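Side-chain contact in protein PTHB1 (Homo sapiens, PDB 4YD8), which forms, through the N-terminal beta-propeller domain seen here, part of the BBSome, a coat complex thought to sort specific membrane proteins to primary cilia: residues 348-353 with 358-363. Numbering follows the deposited sequence.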
loop_
_atom_site.group_PDB
_atom_site.type_symbol
_atom_site.label_atom_id
_atom_site.label_comp_id
_atom_site.label_asym_id
_atom_site.label_seq_id
_atom_site.Cartn_x
_atom_site.Cartn_y
_atom_site.Cartn_z
ATOM N N VAL A 348 -0.307 15.322 2.227
ATOM C CA VAL A 348 -0.228 15.016 3.651
ATOM C C VAL A 348 0.407 13.641 3.856
ATOM O O VAL A 348 0.021 12.676 3.213
ATOM C CB VAL A 348 -1.615 15.060 4.324
ATOM C CG1 VAL A 348 -1.552 14.452 5.734
ATOM C CG2 VAL A 348 -2.150 16.500 4.371
ATOM N N ILE A 349 1.389 13.566 4.745
ATOM C CA ILE A 349 2.070 12.310 5.061
ATOM C C ILE A 349 1.351 11.597 6.191
ATOM O O ILE A 349 1.056 12.205 7.220
ATOM C CB ILE A 349 3.537 12.536 5.490
ATOM C CG1 ILE A 349 4.354 13.152 4.360
ATOM C CG2 ILE A 349 4.205 11.217 5.935
ATOM C CD1 ILE A 349 5.784 13.448 4.791
ATOM N N VAL A 350 1.063 10.317 5.998
ATOM C CA VAL A 350 0.487 9.510 7.069
ATOM C C VAL A 350 1.449 8.372 7.386
ATOM O O VAL A 350 1.841 7.631 6.485
ATOM C CB VAL A 350 -0.883 8.926 6.689
ATOM C CG1 VAL A 350 -1.445 8.066 7.839
ATOM C CG2 VAL A 350 -1.863 10.052 6.285
ATOM N N THR A 351 1.842 8.245 8.650
ATOM C CA THR A 351 2.694 7.122 9.071
ATOM C C THR A 351 2.012 6.219 10.093
ATOM O O THR A 351 1.250 6.686 10.943
ATOM C CB THR A 351 4.022 7.594 9.702
ATOM O OG1 THR A 351 3.739 8.443 10.827
ATOM C CG2 THR A 351 4.881 8.342 8.689
ATOM N N LEU A 352 2.326 4.926 10.023
ATOM C CA LEU A 352 1.835 3.940 10.974
ATOM C C LEU A 352 3.001 3.116 11.516
ATOM O O LEU A 352 3.813 2.598 10.738
ATOM C CB LEU A 352 0.809 3.015 10.308
ATOM C CG LEU A 352 0.287 1.850 11.159
ATOM C CD1 LEU A 352 -0.565 2.356 12.326
ATOM C CD2 LEU A 352 -0.506 0.902 10.286
ATOM N N SER A 353 3.082 2.990 12.839
ATOM C CA SER A 353 4.126 2.174 13.477
ATOM C C SER A 353 3.601 0.761 13.760
ATOM O O SER A 353 2.393 0.513 13.671
ATOM C CB SER A 353 4.610 2.828 14.773
ATOM O OG SER A 353 3.620 2.743 15.781
ATOM N N LEU A 358 -0.355 6.248 14.906
ATOM C CA LEU A 358 -0.800 6.737 13.611
ATOM C C LEU A 358 -0.714 8.254 13.612
ATOM O O LEU A 358 -1.293 8.911 14.488
ATOM C CB LEU A 358 -2.227 6.267 13.327
ATOM C CG LEU A 358 -2.873 6.655 11.991
ATOM C CD1 LEU A 358 -2.130 6.002 10.825
ATOM C CD2 LEU A 358 -4.341 6.263 11.994
ATOM N N GLN A 359 -0.008 8.826 12.643
ATOM C CA GLN A 359 0.259 10.266 12.655
ATOM C C GLN A 359 0.129 10.918 11.281
ATOM O O GLN A 359 0.592 10.359 10.270
ATOM C CB GLN A 359 1.666 10.538 13.212
ATOM C CG GLN A 359 2.058 12.039 13.208
ATOM C CD GLN A 359 3.310 12.293 14.002
ATOM O OE1 GLN A 359 4.399 11.880 13.607
ATOM N NE2 GLN A 359 3.167 12.977 15.136
ATOM N N CYS A 360 -0.466 12.104 11.238
ATOM C CA CYS A 360 -0.510 12.902 10.009
ATOM C C CYS A 360 0.423 14.083 10.151
ATOM O O CYS A 360 0.436 14.742 11.198
ATOM C CB CYS A 360 -1.926 13.426 9.717
ATOM S SG CYS A 360 -3.172 12.151 9.490
ATOM N N SER A 361 1.182 14.366 9.101
ATOM C CA SER A 361 2.078 15.518 9.110
ATOM C C SER A 361 2.151 16.174 7.736
ATOM O O SER A 361 1.723 15.597 6.728
ATOM C CB SER A 361 3.476 15.104 9.571
ATOM O OG SER A 361 3.994 14.094 8.734
ATOM N N TYR A 362 2.672 17.399 7.714
ATOM C CA TYR A 362 2.869 18.129 6.480
ATOM C C TYR A 362 4.327 18.027 6.042
ATOM O O TYR A 362 5.232 17.845 6.863
ATOM C CB TYR A 362 2.498 19.603 6.635
ATOM C CG TYR A 362 1.084 19.902 7.085
ATOM C CD1 TYR A 362 -0.013 19.568 6.293
ATOM C CD2 TYR A 362 0.850 20.587 8.268
ATOM C CE1 TYR A 362 -1.310 19.878 6.700
ATOM C CE2 TYR A 362 -0.434 20.914 8.675
ATOM C CZ TYR A 362 -1.509 20.558 7.892
ATOM O OH TYR A 362 -2.779 20.893 8.311
ATOM N N LEU A 363 4.555 18.124 4.745
ATOM C CA LEU A 363 5.919 18.132 4.242
ATOM C C LEU A 363 6.695 19.350 4.755
ATOM O O LEU A 363 6.118 20.265 5.360
ATOM C CB LEU A 363 5.890 18.081 2.718
ATOM C CG LEU A 363 5.376 16.707 2.268
ATOM C CD1 LEU A 363 4.696 16.789 0.927
ATOM C CD2 LEU A 363 6.522 15.727 2.212
HETATM O O HOH W 1 3.200 11.524 9.594
#
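Ile349 and Thr351 form antiparallel hydrogen-bonded pairs with Ser361 and Gln359, and the strand axes approach to 4.7 Å. Each pair has two backbone bonds; Thr351 N to Gln359 O measures 2.9 Å. On the face of Val350 and Leu352, methyl CG1 of Val350, anti to the backbone N (chi1 179°), meets CD1 of Leu358 at 3.7 Å. Val350 CG2 lies 4.0 Å from Cys360 SG. This hairpin supplies the two middle strands of a four-stranded blade in the seven-bladed beta-propeller. Strand 334-342 flanks 348-353, and the N-terminal strand 8-17 pairs with 358-362 and completes the blade, a velcro closure.

The face of Ile349 and Thr351 is partly polar. A water there donates to Gln359 O at 2.9 Å. The same water bonds to Ser361 OG at 2.8 Å, in one of two serine conformers, and weakly to Thr351 OG1. CD1 of Ile349 reaches CD2 of Leu363 at 3.5 Å, the side chains crossing nearly at right angles. An alanine in place of Ile349 would remove CD1 and is likely to leave Leu363 without this apolar partner. At the same end, Val348 CG2 approaches Tyr362 CE1 obliquely, and the tyrosine ring stacks with Trp13.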